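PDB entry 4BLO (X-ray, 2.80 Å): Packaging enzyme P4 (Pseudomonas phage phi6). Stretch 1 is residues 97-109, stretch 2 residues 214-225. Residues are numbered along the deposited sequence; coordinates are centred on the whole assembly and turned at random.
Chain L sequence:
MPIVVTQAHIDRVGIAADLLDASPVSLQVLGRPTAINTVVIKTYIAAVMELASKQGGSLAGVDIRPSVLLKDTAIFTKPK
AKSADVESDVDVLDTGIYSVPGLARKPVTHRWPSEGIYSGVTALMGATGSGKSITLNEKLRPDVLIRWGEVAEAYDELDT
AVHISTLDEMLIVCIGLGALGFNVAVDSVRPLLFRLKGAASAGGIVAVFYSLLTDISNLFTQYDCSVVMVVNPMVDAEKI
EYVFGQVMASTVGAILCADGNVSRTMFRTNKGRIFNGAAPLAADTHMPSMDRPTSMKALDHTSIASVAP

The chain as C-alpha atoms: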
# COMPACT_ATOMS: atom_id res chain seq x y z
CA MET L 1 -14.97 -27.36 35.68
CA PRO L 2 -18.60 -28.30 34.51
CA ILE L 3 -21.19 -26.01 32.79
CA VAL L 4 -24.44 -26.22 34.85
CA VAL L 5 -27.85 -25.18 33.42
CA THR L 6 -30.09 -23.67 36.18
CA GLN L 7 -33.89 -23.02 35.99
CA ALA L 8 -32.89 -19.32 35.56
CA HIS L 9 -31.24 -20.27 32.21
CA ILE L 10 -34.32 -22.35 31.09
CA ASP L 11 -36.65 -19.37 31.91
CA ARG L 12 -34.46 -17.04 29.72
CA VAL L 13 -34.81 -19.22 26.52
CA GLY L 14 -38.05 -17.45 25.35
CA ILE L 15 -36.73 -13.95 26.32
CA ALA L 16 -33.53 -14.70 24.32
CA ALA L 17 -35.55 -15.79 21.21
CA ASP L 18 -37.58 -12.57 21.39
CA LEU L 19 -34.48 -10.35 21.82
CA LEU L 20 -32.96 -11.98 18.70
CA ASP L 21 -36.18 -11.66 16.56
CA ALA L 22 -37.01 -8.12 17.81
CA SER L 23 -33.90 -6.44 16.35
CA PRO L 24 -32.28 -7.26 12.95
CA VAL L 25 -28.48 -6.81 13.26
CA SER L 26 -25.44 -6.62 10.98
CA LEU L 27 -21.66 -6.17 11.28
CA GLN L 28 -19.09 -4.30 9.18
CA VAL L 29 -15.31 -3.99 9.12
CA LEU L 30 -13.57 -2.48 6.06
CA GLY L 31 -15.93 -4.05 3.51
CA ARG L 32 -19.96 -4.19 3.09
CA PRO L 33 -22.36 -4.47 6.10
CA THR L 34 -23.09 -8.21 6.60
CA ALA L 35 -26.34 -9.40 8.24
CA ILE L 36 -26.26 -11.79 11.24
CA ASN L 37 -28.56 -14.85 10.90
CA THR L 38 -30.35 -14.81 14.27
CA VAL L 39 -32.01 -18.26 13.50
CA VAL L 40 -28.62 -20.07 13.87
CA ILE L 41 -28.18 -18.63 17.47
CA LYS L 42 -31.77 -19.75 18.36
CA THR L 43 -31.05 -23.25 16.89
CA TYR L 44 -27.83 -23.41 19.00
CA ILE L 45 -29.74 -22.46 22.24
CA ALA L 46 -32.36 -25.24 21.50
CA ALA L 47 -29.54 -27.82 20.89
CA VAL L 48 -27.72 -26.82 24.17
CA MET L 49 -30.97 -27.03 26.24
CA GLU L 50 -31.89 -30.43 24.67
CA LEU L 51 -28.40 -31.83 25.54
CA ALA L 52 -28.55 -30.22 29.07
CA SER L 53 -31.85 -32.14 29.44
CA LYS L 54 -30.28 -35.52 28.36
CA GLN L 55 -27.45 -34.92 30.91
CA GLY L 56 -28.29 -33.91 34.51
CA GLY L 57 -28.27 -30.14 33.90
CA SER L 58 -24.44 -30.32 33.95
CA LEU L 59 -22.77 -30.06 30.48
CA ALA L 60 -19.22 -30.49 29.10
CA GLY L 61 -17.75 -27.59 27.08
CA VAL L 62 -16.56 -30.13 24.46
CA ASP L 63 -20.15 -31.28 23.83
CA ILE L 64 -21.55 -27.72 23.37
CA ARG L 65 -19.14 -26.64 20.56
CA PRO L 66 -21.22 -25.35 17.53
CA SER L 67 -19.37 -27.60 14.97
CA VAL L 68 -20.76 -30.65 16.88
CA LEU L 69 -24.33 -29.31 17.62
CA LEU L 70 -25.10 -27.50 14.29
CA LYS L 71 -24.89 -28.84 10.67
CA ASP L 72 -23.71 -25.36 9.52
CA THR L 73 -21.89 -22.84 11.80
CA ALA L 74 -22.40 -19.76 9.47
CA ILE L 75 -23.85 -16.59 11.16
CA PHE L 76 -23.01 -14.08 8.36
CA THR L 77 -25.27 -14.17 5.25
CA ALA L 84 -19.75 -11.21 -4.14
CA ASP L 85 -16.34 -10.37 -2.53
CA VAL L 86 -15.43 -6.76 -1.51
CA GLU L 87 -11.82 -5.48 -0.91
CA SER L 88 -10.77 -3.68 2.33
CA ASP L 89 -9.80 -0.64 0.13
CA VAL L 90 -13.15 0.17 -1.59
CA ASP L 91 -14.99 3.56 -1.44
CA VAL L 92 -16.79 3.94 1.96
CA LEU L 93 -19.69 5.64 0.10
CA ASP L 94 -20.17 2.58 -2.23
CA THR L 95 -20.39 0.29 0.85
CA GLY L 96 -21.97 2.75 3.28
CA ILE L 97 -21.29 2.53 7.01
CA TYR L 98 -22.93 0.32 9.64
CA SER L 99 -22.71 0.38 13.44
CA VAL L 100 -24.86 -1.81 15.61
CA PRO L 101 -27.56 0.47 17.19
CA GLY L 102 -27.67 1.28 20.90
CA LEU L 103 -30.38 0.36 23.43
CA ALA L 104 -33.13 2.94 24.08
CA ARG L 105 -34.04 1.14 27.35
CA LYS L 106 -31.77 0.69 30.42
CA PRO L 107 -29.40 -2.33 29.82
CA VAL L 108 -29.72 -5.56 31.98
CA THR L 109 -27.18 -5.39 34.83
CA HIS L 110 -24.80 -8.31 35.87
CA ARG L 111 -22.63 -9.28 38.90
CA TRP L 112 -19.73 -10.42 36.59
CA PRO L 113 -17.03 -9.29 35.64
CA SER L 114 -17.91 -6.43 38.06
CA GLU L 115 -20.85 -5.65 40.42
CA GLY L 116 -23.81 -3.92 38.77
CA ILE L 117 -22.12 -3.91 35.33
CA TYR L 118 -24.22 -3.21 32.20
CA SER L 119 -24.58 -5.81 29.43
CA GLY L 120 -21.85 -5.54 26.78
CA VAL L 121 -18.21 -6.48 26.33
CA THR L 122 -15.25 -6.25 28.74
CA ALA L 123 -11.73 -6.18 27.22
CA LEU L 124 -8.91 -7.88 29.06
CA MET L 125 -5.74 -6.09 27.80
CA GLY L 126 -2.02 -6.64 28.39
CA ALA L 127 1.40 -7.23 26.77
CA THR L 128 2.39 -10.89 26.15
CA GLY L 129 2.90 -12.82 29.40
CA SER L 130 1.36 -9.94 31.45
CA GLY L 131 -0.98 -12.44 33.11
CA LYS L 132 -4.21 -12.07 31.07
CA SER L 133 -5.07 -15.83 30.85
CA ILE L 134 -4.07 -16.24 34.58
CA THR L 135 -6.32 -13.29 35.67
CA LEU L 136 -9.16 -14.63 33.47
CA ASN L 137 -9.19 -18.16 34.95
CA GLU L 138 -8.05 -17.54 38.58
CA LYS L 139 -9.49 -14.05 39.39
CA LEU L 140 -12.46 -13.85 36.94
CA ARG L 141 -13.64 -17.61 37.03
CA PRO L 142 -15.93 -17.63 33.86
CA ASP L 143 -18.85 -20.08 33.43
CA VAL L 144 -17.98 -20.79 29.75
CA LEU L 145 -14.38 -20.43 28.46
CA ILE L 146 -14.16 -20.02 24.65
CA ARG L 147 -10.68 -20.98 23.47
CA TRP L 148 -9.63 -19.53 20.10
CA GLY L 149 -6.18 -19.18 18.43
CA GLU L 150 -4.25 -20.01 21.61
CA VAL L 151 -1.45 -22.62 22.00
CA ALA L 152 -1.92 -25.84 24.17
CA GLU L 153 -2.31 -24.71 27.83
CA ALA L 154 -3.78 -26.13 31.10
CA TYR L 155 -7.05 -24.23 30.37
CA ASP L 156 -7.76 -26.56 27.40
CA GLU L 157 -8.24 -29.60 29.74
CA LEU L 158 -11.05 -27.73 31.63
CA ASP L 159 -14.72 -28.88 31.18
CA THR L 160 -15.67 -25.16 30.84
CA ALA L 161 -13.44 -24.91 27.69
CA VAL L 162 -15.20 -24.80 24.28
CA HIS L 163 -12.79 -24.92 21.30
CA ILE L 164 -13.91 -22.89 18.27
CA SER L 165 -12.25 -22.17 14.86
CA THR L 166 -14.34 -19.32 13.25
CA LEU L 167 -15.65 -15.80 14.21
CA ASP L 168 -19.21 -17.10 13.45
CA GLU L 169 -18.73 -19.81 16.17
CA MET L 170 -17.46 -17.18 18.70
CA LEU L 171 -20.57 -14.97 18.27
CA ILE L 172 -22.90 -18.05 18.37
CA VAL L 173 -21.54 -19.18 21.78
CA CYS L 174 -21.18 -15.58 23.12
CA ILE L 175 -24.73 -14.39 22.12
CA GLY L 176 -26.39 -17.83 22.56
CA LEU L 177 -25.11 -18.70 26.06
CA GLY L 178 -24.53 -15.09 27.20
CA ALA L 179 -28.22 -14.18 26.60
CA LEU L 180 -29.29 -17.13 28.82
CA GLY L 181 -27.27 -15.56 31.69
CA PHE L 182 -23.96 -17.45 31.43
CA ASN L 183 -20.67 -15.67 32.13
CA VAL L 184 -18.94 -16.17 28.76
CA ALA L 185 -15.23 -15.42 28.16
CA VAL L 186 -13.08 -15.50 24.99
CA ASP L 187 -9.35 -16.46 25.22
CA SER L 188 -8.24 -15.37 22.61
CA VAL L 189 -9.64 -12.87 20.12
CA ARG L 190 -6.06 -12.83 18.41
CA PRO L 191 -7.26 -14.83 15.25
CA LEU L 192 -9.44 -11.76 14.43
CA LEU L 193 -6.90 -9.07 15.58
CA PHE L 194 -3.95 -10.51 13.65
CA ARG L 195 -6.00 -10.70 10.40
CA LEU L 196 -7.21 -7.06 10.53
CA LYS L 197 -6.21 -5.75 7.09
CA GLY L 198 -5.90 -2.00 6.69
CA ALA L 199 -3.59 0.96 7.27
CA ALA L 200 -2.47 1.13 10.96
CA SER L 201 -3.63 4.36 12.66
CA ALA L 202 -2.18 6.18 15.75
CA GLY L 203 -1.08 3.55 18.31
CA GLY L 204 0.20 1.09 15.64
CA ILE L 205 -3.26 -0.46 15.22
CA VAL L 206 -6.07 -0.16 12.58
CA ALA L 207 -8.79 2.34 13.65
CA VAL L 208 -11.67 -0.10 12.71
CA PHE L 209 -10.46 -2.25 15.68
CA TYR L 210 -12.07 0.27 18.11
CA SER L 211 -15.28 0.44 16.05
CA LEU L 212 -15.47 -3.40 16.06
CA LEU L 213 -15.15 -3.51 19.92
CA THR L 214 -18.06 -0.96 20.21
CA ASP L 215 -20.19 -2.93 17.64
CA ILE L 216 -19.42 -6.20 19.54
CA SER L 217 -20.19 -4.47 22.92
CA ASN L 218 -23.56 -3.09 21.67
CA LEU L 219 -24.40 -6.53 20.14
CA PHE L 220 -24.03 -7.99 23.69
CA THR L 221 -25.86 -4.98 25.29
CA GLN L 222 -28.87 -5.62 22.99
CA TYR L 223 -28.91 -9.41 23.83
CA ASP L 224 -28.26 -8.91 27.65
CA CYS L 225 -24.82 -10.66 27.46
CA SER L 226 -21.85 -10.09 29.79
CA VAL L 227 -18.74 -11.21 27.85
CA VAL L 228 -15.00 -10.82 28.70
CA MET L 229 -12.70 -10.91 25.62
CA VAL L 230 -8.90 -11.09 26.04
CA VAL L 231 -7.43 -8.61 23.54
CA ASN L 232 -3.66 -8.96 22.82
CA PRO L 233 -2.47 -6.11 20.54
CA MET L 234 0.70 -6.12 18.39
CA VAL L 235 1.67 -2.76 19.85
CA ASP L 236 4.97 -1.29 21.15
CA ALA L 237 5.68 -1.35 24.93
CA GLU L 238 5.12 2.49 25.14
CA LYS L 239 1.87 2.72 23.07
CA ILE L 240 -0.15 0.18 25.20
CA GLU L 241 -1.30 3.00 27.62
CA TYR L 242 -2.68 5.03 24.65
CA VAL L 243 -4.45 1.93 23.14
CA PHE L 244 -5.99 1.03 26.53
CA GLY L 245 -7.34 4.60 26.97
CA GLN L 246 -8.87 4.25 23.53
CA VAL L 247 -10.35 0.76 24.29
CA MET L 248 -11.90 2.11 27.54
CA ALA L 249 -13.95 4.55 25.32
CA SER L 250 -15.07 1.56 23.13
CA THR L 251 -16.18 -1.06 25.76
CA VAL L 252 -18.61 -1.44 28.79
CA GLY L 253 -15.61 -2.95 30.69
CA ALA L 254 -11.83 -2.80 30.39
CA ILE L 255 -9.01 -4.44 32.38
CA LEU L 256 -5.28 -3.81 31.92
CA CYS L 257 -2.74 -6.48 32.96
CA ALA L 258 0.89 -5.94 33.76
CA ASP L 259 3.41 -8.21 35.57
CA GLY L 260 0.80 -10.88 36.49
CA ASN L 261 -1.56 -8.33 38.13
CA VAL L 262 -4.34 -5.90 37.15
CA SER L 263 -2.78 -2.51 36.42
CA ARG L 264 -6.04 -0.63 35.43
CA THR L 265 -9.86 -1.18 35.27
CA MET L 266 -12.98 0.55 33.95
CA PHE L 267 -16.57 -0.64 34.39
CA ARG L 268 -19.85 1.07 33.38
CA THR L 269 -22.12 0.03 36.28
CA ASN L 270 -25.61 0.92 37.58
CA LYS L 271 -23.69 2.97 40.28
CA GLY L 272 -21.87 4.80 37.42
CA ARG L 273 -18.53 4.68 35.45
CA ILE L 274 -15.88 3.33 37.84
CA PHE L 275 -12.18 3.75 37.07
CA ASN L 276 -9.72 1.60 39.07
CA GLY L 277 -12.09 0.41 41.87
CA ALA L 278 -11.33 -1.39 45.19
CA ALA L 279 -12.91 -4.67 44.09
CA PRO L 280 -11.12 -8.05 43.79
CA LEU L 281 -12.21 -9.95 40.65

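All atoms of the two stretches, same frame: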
# COMPACT_ATOMS: atom_id res chain seq x y z
N ILE L 97 -21.90 2.80 5.71
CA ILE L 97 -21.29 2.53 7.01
C ILE L 97 -22.34 1.99 7.95
O ILE L 97 -23.44 2.54 8.02
CB ILE L 97 -20.58 3.80 7.58
CG1 ILE L 97 -19.38 4.21 6.69
CG2 ILE L 97 -20.11 3.62 9.03
CD1 ILE L 97 -19.41 5.57 6.36
N TYR L 98 -22.01 0.91 8.68
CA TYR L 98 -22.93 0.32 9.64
C TYR L 98 -22.29 0.17 11.02
O TYR L 98 -21.17 -0.34 11.14
CB TYR L 98 -23.46 -1.05 9.17
CG TYR L 98 -24.48 -1.67 10.10
CD1 TYR L 98 -24.07 -2.40 11.22
CD2 TYR L 98 -25.84 -1.55 9.87
CE1 TYR L 98 -25.00 -2.94 12.11
CE2 TYR L 98 -26.78 -2.12 10.74
CZ TYR L 98 -26.35 -2.80 11.86
OH TYR L 98 -27.26 -3.37 12.73
N SER L 99 -23.05 0.57 12.04
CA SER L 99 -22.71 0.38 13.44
C SER L 99 -23.91 -0.22 14.12
O SER L 99 -25.04 0.17 13.80
CB SER L 99 -22.27 1.68 14.10
OG SER L 99 -20.92 1.88 13.75
N VAL L 100 -23.70 -1.20 15.00
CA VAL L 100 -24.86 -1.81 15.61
C VAL L 100 -25.52 -0.75 16.54
O VAL L 100 -24.82 -0.01 17.26
CB VAL L 100 -24.61 -3.21 16.25
CG1 VAL L 100 -23.56 -4.00 15.47
CG2 VAL L 100 -24.25 -3.13 17.72
N PRO L 101 -26.87 -0.57 16.40
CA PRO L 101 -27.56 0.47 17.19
C PRO L 101 -27.55 0.22 18.69
O PRO L 101 -27.48 -0.93 19.14
CB PRO L 101 -28.99 0.42 16.65
CG PRO L 101 -28.91 -0.30 15.35
CD PRO L 101 -27.82 -1.30 15.54
N GLY L 102 -27.61 1.30 19.45
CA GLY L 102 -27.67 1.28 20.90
C GLY L 102 -29.05 0.94 21.42
O GLY L 102 -30.01 0.87 20.64
N LEU L 103 -29.15 0.72 22.74
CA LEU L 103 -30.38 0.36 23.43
C LEU L 103 -31.08 1.59 23.99
O LEU L 103 -30.50 2.33 24.80
CB LEU L 103 -30.08 -0.62 24.57
CG LEU L 103 -30.52 -2.07 24.44
CD1 LEU L 103 -30.41 -2.75 25.77
CD2 LEU L 103 -31.95 -2.19 23.95
N ALA L 104 -32.34 1.80 23.60
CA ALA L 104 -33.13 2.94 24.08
C ALA L 104 -33.54 2.74 25.55
O ALA L 104 -33.67 3.71 26.29
CB ALA L 104 -34.35 3.13 23.21
N ARG L 105 -33.71 1.49 25.97
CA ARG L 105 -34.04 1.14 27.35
C ARG L 105 -32.76 1.03 28.18
O ARG L 105 -31.66 1.10 27.63
CB ARG L 105 -34.84 -0.18 27.40
CG ARG L 105 -34.15 -1.37 26.73
CD ARG L 105 -34.87 -2.67 26.95
NE ARG L 105 -34.11 -3.80 26.42
CZ ARG L 105 -33.17 -4.47 27.10
NH1 ARG L 105 -32.86 -4.11 28.34
NH2 ARG L 105 -32.53 -5.49 26.53
N LYS L 106 -32.90 0.88 29.51
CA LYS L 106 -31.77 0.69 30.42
C LYS L 106 -31.23 -0.74 30.21
O LYS L 106 -32.04 -1.68 30.12
CB LYS L 106 -32.23 0.92 31.89
CG LYS L 106 -31.09 0.92 32.91
CD LYS L 106 -31.36 1.86 34.07
CE LYS L 106 -30.09 2.26 34.79
NZ LYS L 106 -30.28 3.46 35.65
N PRO L 107 -29.90 -0.95 30.04
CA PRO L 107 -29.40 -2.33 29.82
C PRO L 107 -29.46 -3.21 31.08
O PRO L 107 -29.32 -2.67 32.18
CB PRO L 107 -27.95 -2.14 29.36
CG PRO L 107 -27.64 -0.71 29.53
CD PRO L 107 -28.79 0.03 30.10
N VAL L 108 -29.67 -4.54 30.91
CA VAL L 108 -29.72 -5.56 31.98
C VAL L 108 -28.37 -5.59 32.71
O VAL L 108 -27.32 -5.74 32.07
CB VAL L 108 -30.14 -6.96 31.44
CG1 VAL L 108 -29.56 -8.10 32.27
CG2 VAL L 108 -31.66 -7.09 31.35
N THR L 109 -28.39 -5.41 34.02
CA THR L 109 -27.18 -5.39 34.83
C THR L 109 -26.74 -6.84 35.16
O THR L 109 -27.54 -7.76 35.01
CB THR L 109 -27.36 -4.50 36.08
OG1 THR L 109 -28.61 -4.75 36.72
CG2 THR L 109 -27.23 -3.03 35.75
N THR L 214 -16.81 -1.67 19.90
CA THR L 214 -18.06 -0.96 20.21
C THR L 214 -19.28 -1.72 19.62
O THR L 214 -20.29 -1.89 20.32
CB THR L 214 -18.01 0.48 19.71
OG1 THR L 214 -16.90 1.14 20.31
CG2 THR L 214 -19.26 1.25 20.05
N ASP L 215 -19.16 -2.16 18.35
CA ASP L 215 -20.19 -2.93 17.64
C ASP L 215 -20.42 -4.28 18.34
O ASP L 215 -21.57 -4.70 18.49
CB ASP L 215 -19.79 -3.14 16.17
CG ASP L 215 -19.97 -1.94 15.26
OD1 ASP L 215 -20.47 -0.89 15.75
OD2 ASP L 215 -19.65 -2.05 14.06
N ILE L 216 -19.33 -4.93 18.80
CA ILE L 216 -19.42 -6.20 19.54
C ILE L 216 -20.08 -5.92 20.92
O ILE L 216 -21.00 -6.64 21.30
CB ILE L 216 -18.04 -6.90 19.64
CG1 ILE L 216 -17.64 -7.53 18.30
CG2 ILE L 216 -18.02 -7.93 20.75
CD1 ILE L 216 -16.16 -7.79 18.12
N SER L 217 -19.65 -4.84 21.61
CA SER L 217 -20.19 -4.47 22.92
C SER L 217 -21.69 -4.21 22.84
O SER L 217 -22.44 -4.76 23.65
CB SER L 217 -19.47 -3.24 23.47
OG SER L 217 -19.83 -2.98 24.82
N ASN L 218 -22.14 -3.42 21.84
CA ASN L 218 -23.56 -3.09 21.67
C ASN L 218 -24.39 -4.33 21.28
O ASN L 218 -25.54 -4.45 21.71
CB ASN L 218 -23.74 -1.95 20.66
CG ASN L 218 -23.16 -0.62 21.09
OD1 ASN L 218 -22.81 0.22 20.25
ND2 ASN L 218 -23.07 -0.38 22.40
N LEU L 219 -23.78 -5.26 20.52
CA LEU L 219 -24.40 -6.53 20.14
C LEU L 219 -24.73 -7.33 21.41
O LEU L 219 -25.82 -7.89 21.53
CB LEU L 219 -23.41 -7.29 19.23
CG LEU L 219 -23.94 -8.03 17.99
CD1 LEU L 219 -24.80 -7.16 17.11
CD2 LEU L 219 -22.79 -8.57 17.17
N PHE L 220 -23.82 -7.31 22.41
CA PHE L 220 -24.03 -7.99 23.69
C PHE L 220 -24.98 -7.20 24.58
O PHE L 220 -25.74 -7.82 25.33
CB PHE L 220 -22.70 -8.23 24.41
CG PHE L 220 -21.75 -9.16 23.70
CD1 PHE L 220 -22.23 -10.21 22.92
CD2 PHE L 220 -20.37 -9.02 23.83
CE1 PHE L 220 -21.35 -11.08 22.27
CE2 PHE L 220 -19.49 -9.90 23.19
CZ PHE L 220 -19.98 -10.92 22.41
N THR L 221 -24.97 -5.84 24.50
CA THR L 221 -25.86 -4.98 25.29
C THR L 221 -27.32 -5.22 24.88
O THR L 221 -28.19 -5.31 25.73
CB THR L 221 -25.48 -3.50 25.15
OG1 THR L 221 -24.07 -3.35 25.41
CG2 THR L 221 -26.28 -2.59 26.07
N GLN L 222 -27.56 -5.37 23.57
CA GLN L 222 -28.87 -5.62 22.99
C GLN L 222 -29.41 -7.02 23.35
O GLN L 222 -30.64 -7.17 23.46
CB GLN L 222 -28.78 -5.50 21.47
CG GLN L 222 -30.02 -4.88 20.87
CD GLN L 222 -29.73 -4.27 19.52
OE1 GLN L 222 -29.44 -4.99 18.55
NE2 GLN L 222 -29.80 -2.94 19.43
N TYR L 223 -28.52 -8.03 23.53
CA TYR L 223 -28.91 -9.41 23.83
C TYR L 223 -28.64 -9.81 25.31
O TYR L 223 -28.64 -11.00 25.64
CB TYR L 223 -28.23 -10.38 22.85
CG TYR L 223 -28.61 -10.11 21.41
CD1 TYR L 223 -29.94 -10.04 21.02
CD2 TYR L 223 -27.64 -9.94 20.43
CE1 TYR L 223 -30.29 -9.77 19.70
CE2 TYR L 223 -27.98 -9.68 19.10
CZ TYR L 223 -29.31 -9.61 18.74
OH TYR L 223 -29.64 -9.37 17.42
N ASP L 224 -28.47 -8.80 26.20
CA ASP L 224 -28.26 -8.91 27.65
C ASP L 224 -27.10 -9.84 28.05
O ASP L 224 -27.18 -10.52 29.08
CB ASP L 224 -29.56 -9.34 28.36
CG ASP L 224 -30.80 -8.51 28.08
OD1 ASP L 224 -30.65 -7.28 27.85
OD2 ASP L 224 -31.91 -9.07 28.17
N CYS L 225 -26.02 -9.85 27.24
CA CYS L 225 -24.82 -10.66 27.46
C CYS L 225 -23.77 -9.88 28.24
O CYS L 225 -23.61 -8.67 28.04
CB CYS L 225 -24.23 -11.15 26.14
SG CYS L 225 -25.38 -12.06 25.08

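The most unusual feature of this contact is how tightly Val100 is pressed against the helix. The residue most covered here, it points toward the helix with chi1 at -34°, between wells; its CG2 lies 3.2 Å from Asp215 O, 3.5 Å from Leu219 N and a tight 3.2 Å from Asn218 CB, while its CG1 meets Leu219 CD1 at 3.8 Å. A short side chain lets the stretch lie this near the helix.

Beside it the polar links are weak. Asp215, whose CA-to-CB bond points sideways while the end of its side chain comes nearer, accepts weak hydrogen bonds at OD1 from Val100 N (3.3 Å) and Ser99 OG (3.4 Å); its OD2 is satisfied elsewhere in the structure.

Further along, Gln222 NE2 lies 3.1 Å from Pro101 O, at an angle too poor for a hydrogen bond. Leu103 CD1 comes within 3.4 Å of Thr221 O, and Pro107 CB rests 3.7 Å from Thr221 CG2; leucine and proline supply carbon surface without needing polar partners.

Arginine has the length and charge to reach Asp224: Arg105, with chi2 and chi3 both t, donates from NH2 to Asp224 OD1 at 2.9 Å in a nearly straight hydrogen bond that is also a salt bridge. Asp224, with positive phi and psi, points its CA-to-CB bond toward the irregular stretch. Altogether 652 Å² is buried, both sides summed.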